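Hypothetical glycoside hydrolase (Parabacteroides distasonis, PDB 3TAW) is of unknown function but is probably a glycoside-hydrolase-like protein built as a five-bladed beta-propeller. Local coordinates at residues P161-A166 with Y199-G204; D310-G315 with F344-V349. One frame throughout, in Å; residues are numbered along the deposited sequence. Where two conformers were deposited one is given.

Contact 1: residues P161-A166 with Y199-G204; sequences PAFEKA and YFMYWG. With EDO (1,2-ethanediol), chain K; EDO (1,2-ethanediol), chain L.
Phe-163 reaches across to Met-201 and Trp-203, joining two blades of the five-bladed beta-propeller: its turn follows strand 157-161, the outermost of one blade, and the two partners sit on strand 199-203 of the next. Being two residues apart, Met-201 and Trp-203 project from the same side of that strand and approach the Phe-163 ring from the opposite direction. The ring arrives with its far end, CZ lying over one face of the indole, offset toward the rim and 3.5 Å from Trp-203 CE2. The two ring planes are inclined at 53°, with six-membered ring centres 4.8 Å apart. Met-201, a selenomethionine modelled in two conformers, has in the one given CG between backbone N and carbonyl carbon (chi1 63°) and runs extended beyond, which puts its CE 3.6 Å from Phe-163 CE1; the touch may differ in the other. Trp-203 NE1 makes a weak hydrogen bond to Ala-210 O on the adjoining strand, and Ala-211 and Leu-145 also pack against the phenylalanine.

The turn from Pro-161 to Glu-164 is type I and holds two ethanediol molecules, probably from the crystallisation liquor. Phe-163 N donates to O2 of one ethanediol at 3.0 Å, N-H...O angle 153°. The other spans the Glu-164 carboxylate, with its O1 2.8 Å from OE1 and its O2 2.6 Å from OE2.

Contact 2: residues D310-G315 with F344-V349; sequences DFEKSG and FVAVAV
OE1 of Glu-312, whose side chain passes close to Ala-346, is gripped three times: by a salt bridge to Arg-19 NH2 and by hydrogen bonds from the backbone N of Thr-308 and of Asp-309, just ahead of the short helix 310-313. The carboxylate's other oxygen, OE2, is hydrogen-bonded to Tyr-338 OH and lies 4.5 Å from CB of Ala-346, a loose van der Waals contact of an oxygen with a methyl. With both oxygens engaged, the rotation of this buried group is well fixed, and Arg-19 together with the backbone N-H groups probably favours the charged form. With chi1 at -60° the chain swings off beside the backbone N and then runs extended (chi2 168°), which brings the carboxylate toward Ala-346.

The apolar contact proper is between the two phenylalanines. It is the CB of Phe-311, not its ring, that meets Phe-344, 3.9 Å from CD2 and equally near CE2, coming obliquely to that ring. Phe-311 CG sits between its backbone N and carbonyl carbon (chi1 55°), which turns the ring off to the side, where Asn-24 and Pro-25 receive it. Pro-25 also packs on Phe-344, so the N-terminal part of the chain fills in between helix and strand. Tyr-338 ties the two ends together, since its backbone pairs with Ala-346 on the neighbouring strand. Further backbone bonds join Val-345 to Val-26 and Ile-27, and Val-349 to Glu-18. N-terminal residues laid along the edge strand 344-350 of the last blade are consistent with the "velcro" closure known from beta-propellers.

Contact 1 and contact 2 lie on opposite sides of the centre of the chain, with their own centres 29 Å apart and their nearest atoms about 18 Å apart, so neither touches the other. They follow in series along the sequence: contact 1 joins the second and third blades in chain order, while contact 2 belongs to the last blade, where the N-terminal residues come back to meet it. Contact 1 is purely apolar across its segments and fully buried; contact 2 is partly buried and pairs two phenylalanines beside a carboxylate whose partners lie outside the two segments. The modelled magnesium ion is bound at Asn-355 and Phe-356, a few residues beyond strand 344-350 of contact 2.

Contact 1: residues P161-A166 with Y199-G204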
ATOM      1  N   PRO A 161      13.078  10.667   0.462  1.00 16.17           N
ATOM      2  CA  PRO A 161      13.188   9.266   0.067  1.00 15.71           C
ATOM      3  C   PRO A 161      13.746   8.362   1.153  1.00 15.45           C
ATOM      4  O   PRO A 161      14.701   8.733   1.856  1.00 15.91           O
ATOM      5  CB  PRO A 161      14.149   9.319  -1.135  1.00 16.84           C
ATOM      6  CG  PRO A 161      13.930  10.704  -1.708  1.00 17.18           C
ATOM      7  CD  PRO A 161      13.719  11.571  -0.515  1.00 16.93           C
ATOM      8  N   ALA A 162      13.146   7.180   1.293  1.00 14.84           N
ATOM      9  CA  ALA A 162      13.533   6.219   2.319  1.00 15.29           C
ATOM     10  C   ALA A 162      14.981   5.746   2.157  1.00 16.06           C
ATOM     11  O   ALA A 162      15.640   5.414   3.152  1.00 15.88           O
ATOM     12  CB  ALA A 162      12.597   5.030   2.290  1.00 14.52           C
ATOM     13  N   PHE A 163      15.457   5.706   0.910  1.00 16.50           N
ATOM     14  CA  PHE A 163      16.814   5.192   0.616  1.00 17.47           C
ATOM     15  C   PHE A 163      17.786   6.291   0.156  1.00 18.60           C
ATOM     16  O   PHE A 163      18.794   6.009  -0.532  1.00 19.79           O
ATOM     17  CB  PHE A 163      16.747   4.082  -0.446  1.00 17.41           C
ATOM     18  CG  PHE A 163      15.707   3.010  -0.172  1.00 16.82           C
ATOM     19  CD1 PHE A 163      15.512   2.497   1.102  1.00 16.55           C
ATOM     20  CD2 PHE A 163      14.953   2.478  -1.205  1.00 16.66           C
ATOM     21  CE1 PHE A 163      14.571   1.501   1.334  1.00 16.02           C
ATOM     22  CE2 PHE A 163      13.990   1.483  -0.967  1.00 16.21           C
ATOM     23  CZ  PHE A 163      13.803   1.002   0.288  1.00 15.88           C
ATOM     24  N   GLU A 164      17.504   7.535   0.543  1.00 19.30           N
ATOM     25  CA  GLU A 164      18.352   8.672   0.150  1.00 20.75           C
ATOM     26  C   GLU A 164      19.781   8.465   0.635  1.00 21.23           C
ATOM     27  O   GLU A 164      20.738   8.655  -0.126  1.00 22.04           O
ATOM     28  CB  GLU A 164      17.792   9.990   0.711  1.00 21.80           C
ATOM     29  CG  GLU A 164      18.529  11.261   0.212  1.00 23.97           C
ATOM     30  CD  GLU A 164      18.301  11.572  -1.261  1.00 26.18           C
ATOM     31  OE1 GLU A 164      17.300  11.104  -1.851  1.00 27.35           O
ATOM     32  OE2 GLU A 164      19.112  12.340  -1.843  1.00 27.99           O
ATOM     33  N   LYS A 165      19.933   8.073   1.897  1.00 21.25           N
ATOM     34  CA  LYS A 165      21.257   8.052   2.535  1.00 22.87           C
ATOM     35  C   LYS A 165      22.023   6.729   2.391  1.00 22.42           C
ATOM     36  O   LYS A 165      23.258   6.744   2.323  1.00 22.73           O
ATOM     37  CB  LYS A 165      21.148   8.401   4.029  1.00 24.33           C
ATOM     38  CG  LYS A 165      20.593   9.795   4.306  1.00 25.73           C
ATOM     39  CD  LYS A 165      20.918  10.240   5.745  1.00 28.02           C
ATOM     40  CE  LYS A 165      20.302  11.580   6.089  1.00 29.54           C
ATOM     41  NZ  LYS A 165      18.809  11.502   6.172  1.00 30.89           N
ATOM     42  N   ALA A 166      21.297   5.611   2.389  1.00 21.16           N
ATOM     43  CA  ALA A 166      21.887   4.259   2.500  1.00 20.92           C
ATOM     44  C   ALA A 166      23.002   4.026   1.499  1.00 21.75           C
ATOM     45  O   ALA A 166      22.864   4.336   0.319  1.00 21.00           O
ATOM     46  CB  ALA A 166      20.813   3.180   2.324  1.00 19.91           C
ATOM     47  N   TYR A 199      13.596  -1.701  13.037  1.00 15.89           N
ATOM     48  CA  TYR A 199      12.360  -1.584  12.269  1.00 15.26           C
ATOM     49  C   TYR A 199      12.594  -2.310  10.958  1.00 14.40           C
ATOM     50  O   TYR A 199      13.721  -2.356  10.458  1.00 15.00           O
ATOM     51  CB  TYR A 199      12.003  -0.132  12.040  1.00 15.14           C
ATOM     52  CG  TYR A 199      11.729   0.578  13.337  1.00 15.92           C
ATOM     53  CD1 TYR A 199      10.592   0.292  14.069  1.00 16.30           C
ATOM     54  CD2 TYR A 199      12.618   1.512  13.848  1.00 16.95           C
ATOM     55  CE1 TYR A 199      10.325   0.925  15.259  1.00 17.06           C
ATOM     56  CE2 TYR A 199      12.356   2.151  15.065  1.00 17.84           C
ATOM     57  CZ  TYR A 199      11.203   1.847  15.755  1.00 18.44           C
ATOM     58  OH  TYR A 199      10.901   2.473  16.961  1.00 20.16           O
ATOM     59  N   PHE A 200      11.538  -2.879  10.399  1.00 13.71           N
ATOM     60  CA  PHE A 200      11.681  -3.732   9.224  1.00 13.23           C
ATOM     61  C   PHE A 200      10.544  -3.481   8.253  1.00 12.82           C
ATOM     62  O   PHE A 200       9.414  -3.296   8.663  1.00 12.79           O
ATOM     63  CB  PHE A 200      11.671  -5.218   9.640  1.00 13.28           C
ATOM     64  CG  PHE A 200      12.207  -6.161   8.588  1.00 13.61           C
ATOM     65  CD1 PHE A 200      11.382  -6.665   7.610  1.00 13.68           C
ATOM     66  CD2 PHE A 200      13.538  -6.563   8.599  1.00 14.44           C
ATOM     67  CE1 PHE A 200      11.867  -7.535   6.635  1.00 13.70           C
ATOM     68  CE2 PHE A 200      14.025  -7.425   7.620  1.00 14.36           C
ATOM     69  CZ  PHE A 200      13.195  -7.912   6.650  1.00 13.92           C
HETATM   70  N   MSE A 201      10.849  -3.478   6.959  1.00 12.53           N
HETATM   71  CA  MSE A 201       9.785  -3.481   5.974  0.50 12.25           C
HETATM   72  C   MSE A 201      10.120  -4.375   4.795  1.00 12.12           C
HETATM   73  O   MSE A 201      11.293  -4.636   4.494  1.00 12.40           O
HETATM   74  CB  MSE A 201       9.448  -2.058   5.506  0.50 12.34           C
HETATM   75  CG  MSE A 201      10.565  -1.360   4.801  0.50 12.61           C
HETATM   76 SE   MSE A 201      10.109   0.469   4.334  0.38 13.04          SE
HETATM   77  CE  MSE A 201      11.576   0.722   3.104  0.50 12.70           C
ATOM     78  N   TYR A 202       9.055  -4.887   4.184  1.00 12.12           N
ATOM     79  CA  TYR A 202       9.105  -5.524   2.872  1.00 12.05           C
ATOM     80  C   TYR A 202       8.731  -4.430   1.890  1.00 12.31           C
ATOM     81  O   TYR A 202       7.849  -3.591   2.182  1.00 12.99           O
ATOM     82  CB  TYR A 202       8.128  -6.718   2.793  1.00 11.95           C
ATOM     83  CG  TYR A 202       8.431  -7.748   3.836  1.00 12.09           C
ATOM     84  CD1 TYR A 202       7.864  -7.665   5.108  1.00 12.08           C
ATOM     85  CD2 TYR A 202       9.306  -8.794   3.578  1.00 12.16           C
ATOM     86  CE1 TYR A 202       8.166  -8.597   6.092  1.00 12.12           C
ATOM     87  CE2 TYR A 202       9.628  -9.730   4.570  1.00 12.41           C
ATOM     88  CZ  TYR A 202       9.058  -9.621   5.820  1.00 12.55           C
ATOM     89  OH  TYR A 202       9.341 -10.525   6.822  1.00 12.65           O
ATOM     90  N   TRP A 203       9.400  -4.370   0.749  1.00 12.28           N
ATOM     91  CA  TRP A 203       9.028  -3.362  -0.240  1.00 12.23           C
ATOM     92  C   TRP A 203       9.290  -3.870  -1.649  1.00 12.71           C
ATOM     93  O   TRP A 203      10.054  -4.819  -1.857  1.00 12.77           O
ATOM     94  CB  TRP A 203       9.757  -2.030   0.044  1.00 12.22           C
ATOM     95  CG  TRP A 203      11.227  -2.119  -0.223  1.00 12.52           C
ATOM     96  CD1 TRP A 203      12.187  -2.598   0.615  1.00 13.08           C
ATOM     97  CD2 TRP A 203      11.879  -1.798  -1.448  1.00 13.17           C
ATOM     98  NE1 TRP A 203      13.407  -2.558   0.002  1.00 13.71           N
ATOM     99  CE2 TRP A 203      13.248  -2.069  -1.274  1.00 13.55           C
ATOM    100  CE3 TRP A 203      11.438  -1.289  -2.668  1.00 13.22           C
ATOM    101  CZ2 TRP A 203      14.188  -1.865  -2.285  1.00 14.01           C
ATOM    102  CZ3 TRP A 203      12.357  -1.078  -3.668  1.00 13.53           C
ATOM    103  CH2 TRP A 203      13.729  -1.381  -3.480  1.00 14.08           C
ATOM    104  N   GLY A 204       8.638  -3.242  -2.614  1.00 12.97           N
ATOM    105  CA  GLY A 204       8.916  -3.516  -4.017  1.00 13.44           C
ATOM    106  C   GLY A 204       7.700  -3.852  -4.846  1.00 14.15           C
ATOM    107  O   GLY A 204       6.632  -4.177  -4.318  1.00 13.71           O
TER
HETATM  108  C1  EDO K 396      15.096   5.476  -3.834  1.00 23.26           C
HETATM  109  O1  EDO K 396      14.136   5.533  -4.870  1.00 21.88           O
HETATM  110  C2  EDO K 396      14.787   6.344  -2.605  1.00 24.82           C
HETATM  111  O2  EDO K 396      13.879   5.799  -1.647  1.00 26.51           O
HETATM  112  C1  EDO L 397      16.553  13.065  -5.053  1.00 33.57           C
HETATM  113  O1  EDO L 397      16.037  12.588  -3.801  1.00 28.17           O
HETATM  114  C2  EDO L 397      17.893  12.415  -5.371  1.00 34.60           C
HETATM  115  O2  EDO L 397      18.890  12.764  -4.409  1.00 35.00           O

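Contact 2: residues D310-G315 with F344-V349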
ATOM      1  N   ASP A 310     -17.683  -5.715 -11.682  0.50 20.10           N
ATOM      2  CA  ASP A 310     -17.263  -5.108 -12.952  0.50 20.16           C
ATOM      3  C   ASP A 310     -16.293  -3.927 -12.779  0.50 19.47           C
ATOM      4  O   ASP A 310     -15.388  -3.733 -13.598  0.50 19.34           O
ATOM      5  CB  ASP A 310     -18.477  -4.732 -13.834  0.50 20.82           C
ATOM      6  CG  ASP A 310     -19.439  -3.725 -13.177  0.50 20.63           C
ATOM      7  OD1 ASP A 310     -19.324  -3.409 -11.982  0.50 19.98           O
ATOM      8  OD2 ASP A 310     -20.338  -3.240 -13.894  0.50 21.34           O
ATOM      9  N   PHE A 311     -16.448  -3.164 -11.700  1.00 19.16           N
ATOM     10  CA  PHE A 311     -15.550  -2.031 -11.435  1.00 18.54           C
ATOM     11  C   PHE A 311     -14.180  -2.428 -10.858  1.00 18.05           C
ATOM     12  O   PHE A 311     -13.297  -1.580 -10.719  1.00 17.27           O
ATOM     13  CB  PHE A 311     -16.246  -1.027 -10.509  1.00 18.51           C
ATOM     14  CG  PHE A 311     -16.745  -1.626  -9.236  1.00 17.88           C
ATOM     15  CD1 PHE A 311     -15.883  -1.795  -8.155  1.00 17.51           C
ATOM     16  CD2 PHE A 311     -18.067  -1.990  -9.092  1.00 18.48           C
ATOM     17  CE1 PHE A 311     -16.320  -2.336  -6.969  1.00 17.31           C
ATOM     18  CE2 PHE A 311     -18.525  -2.546  -7.877  1.00 18.49           C
ATOM     19  CZ  PHE A 311     -17.640  -2.712  -6.822  1.00 18.06           C
ATOM     20  N   GLU A 312     -14.029  -3.711 -10.513  1.00 17.67           N
ATOM     21  CA  GLU A 312     -12.733  -4.328 -10.194  1.00 17.47           C
ATOM     22  C   GLU A 312     -12.061  -4.917 -11.433  1.00 17.64           C
ATOM     23  O   GLU A 312     -10.833  -4.872 -11.558  1.00 16.69           O
ATOM     24  CB  GLU A 312     -12.902  -5.442  -9.145  1.00 17.38           C
ATOM     25  CG  GLU A 312     -13.475  -4.989  -7.820  1.00 17.64           C
ATOM     26  CD  GLU A 312     -13.895  -6.111  -6.898  1.00 17.82           C
ATOM     27  OE1 GLU A 312     -13.988  -7.285  -7.335  1.00 18.68           O
ATOM     28  OE2 GLU A 312     -14.128  -5.828  -5.700  1.00 17.21           O
ATOM     29  N   LYS A 313     -12.871  -5.441 -12.349  1.00 18.72           N
ATOM     30  CA  LYS A 313     -12.372  -6.162 -13.535  1.00 20.09           C
ATOM     31  C   LYS A 313     -11.792  -5.251 -14.602  1.00 20.18           C
ATOM     32  O   LYS A 313     -10.948  -5.692 -15.400  1.00 20.15           O
ATOM     33  CB  LYS A 313     -13.466  -7.045 -14.150  1.00 21.71           C
ATOM     34  CG  LYS A 313     -13.723  -8.319 -13.350  1.00 23.12           C
ATOM     35  CD  LYS A 313     -14.859  -9.119 -13.944  1.00 25.42           C
ATOM     36  CE  LYS A 313     -14.980 -10.458 -13.249  1.00 27.26           C
ATOM     37  NZ  LYS A 313     -16.065 -11.320 -13.847  1.00 30.48           N
ATOM     38  N   SER A 314     -12.250  -3.997 -14.637  1.00 20.10           N
ATOM     39  CA  SER A 314     -11.779  -3.033 -15.629  0.50 20.66           C
ATOM     40  C   SER A 314     -12.036  -1.597 -15.167  1.00 20.34           C
ATOM     41  O   SER A 314     -13.034  -1.316 -14.518  1.00 20.72           O
ATOM     42  CB  SER A 314     -12.451  -3.300 -16.979  0.50 21.69           C
ATOM     43  OG  SER A 314     -11.894  -2.511 -18.022  0.50 22.06           O
ATOM     44  N   GLY A 315     -11.114  -0.702 -15.493  1.00 19.88           N
ATOM     45  CA  GLY A 315     -11.243   0.710 -15.163  1.00 19.28           C
ATOM     46  C   GLY A 315     -10.066   1.431 -15.770  1.00 19.08           C
ATOM     47  O   GLY A 315      -9.646   1.095 -16.889  1.00 19.84           O
ATOM     48  N   PHE A 344     -11.457   2.978  -8.221  1.00 13.86           N
ATOM     49  CA  PHE A 344     -12.300   3.084  -7.026  1.00 13.63           C
ATOM     50  C   PHE A 344     -11.606   2.474  -5.803  1.00 13.08           C
ATOM     51  O   PHE A 344     -10.596   1.779  -5.939  1.00 13.27           O
ATOM     52  CB  PHE A 344     -13.651   2.399  -7.212  1.00 14.23           C
ATOM     53  CG  PHE A 344     -14.428   2.896  -8.416  1.00 15.33           C
ATOM     54  CD1 PHE A 344     -15.205   4.027  -8.335  1.00 16.34           C
ATOM     55  CD2 PHE A 344     -14.368   2.220  -9.628  1.00 16.17           C
ATOM     56  CE1 PHE A 344     -15.923   4.488  -9.445  1.00 17.22           C
ATOM     57  CE2 PHE A 344     -15.073   2.694 -10.741  1.00 17.30           C
ATOM     58  CZ  PHE A 344     -15.845   3.820 -10.635  1.00 17.28           C
ATOM     59  N   VAL A 345     -12.157   2.768  -4.625  1.00 12.72           N
ATOM     60  CA  VAL A 345     -11.796   2.064  -3.402  1.00 12.07           C
ATOM     61  C   VAL A 345     -12.943   1.140  -2.977  1.00 12.16           C
ATOM     62  O   VAL A 345     -14.110   1.553  -2.955  1.00 12.88           O
ATOM     63  CB  VAL A 345     -11.464   3.025  -2.267  1.00 11.48           C
ATOM     64  CG1 VAL A 345     -11.172   2.230  -0.963  1.00 11.08           C
ATOM     65  CG2 VAL A 345     -10.273   3.920  -2.667  1.00 11.60           C
ATOM     66  N   ALA A 346     -12.595  -0.085  -2.613  1.00 12.18           N
ATOM     67  CA  ALA A 346     -13.535  -1.063  -2.058  1.00 12.40           C
ATOM     68  C   ALA A 346     -13.026  -1.636  -0.730  1.00 12.41           C
ATOM     69  O   ALA A 346     -11.847  -1.460  -0.382  1.00 11.83           O
ATOM     70  CB  ALA A 346     -13.825  -2.203  -3.068  1.00 13.05           C
ATOM     71  N   VAL A 347     -13.958  -2.243   0.018  1.00 12.69           N
ATOM     72  CA  VAL A 347     -13.690  -2.882   1.303  1.00 12.38           C
ATOM     73  C   VAL A 347     -14.113  -4.363   1.282  1.00 12.88           C
ATOM     74  O   VAL A 347     -15.109  -4.738   0.663  1.00 13.09           O
ATOM     75  CB  VAL A 347     -14.372  -2.128   2.481  1.00 12.51           C
ATOM     76  CG1 VAL A 347     -15.909  -2.249   2.443  1.00 12.91           C
ATOM     77  CG2 VAL A 347     -13.796  -2.593   3.823  1.00 12.34           C
ATOM     78  N   ALA A 348     -13.336  -5.198   1.954  1.00 12.77           N
ATOM     79  CA  ALA A 348     -13.746  -6.561   2.289  1.00 13.01           C
ATOM     80  C   ALA A 348     -13.475  -6.754   3.793  1.00 13.22           C
ATOM     81  O   ALA A 348     -12.569  -6.131   4.368  1.00 12.54           O
ATOM     82  CB  ALA A 348     -12.990  -7.613   1.432  1.00 13.10           C
ATOM     83  N   VAL A 349     -14.271  -7.609   4.423  1.00 13.66           N
ATOM     84  CA  VAL A 349     -14.278  -7.733   5.887  1.00 13.88           C
ATOM     85  C   VAL A 349     -14.094  -9.188   6.243  1.00 14.82           C
ATOM     86  O   VAL A 349     -14.621 -10.065   5.558  1.00 15.33           O
ATOM     87  CB  VAL A 349     -15.572  -7.143   6.490  1.00 14.60           C
ATOM     88  CG1 VAL A 349     -15.538  -7.151   8.026  1.00 15.40           C
ATOM     89  CG2 VAL A 349     -15.771  -5.714   5.990  1.00 14.52           C
TER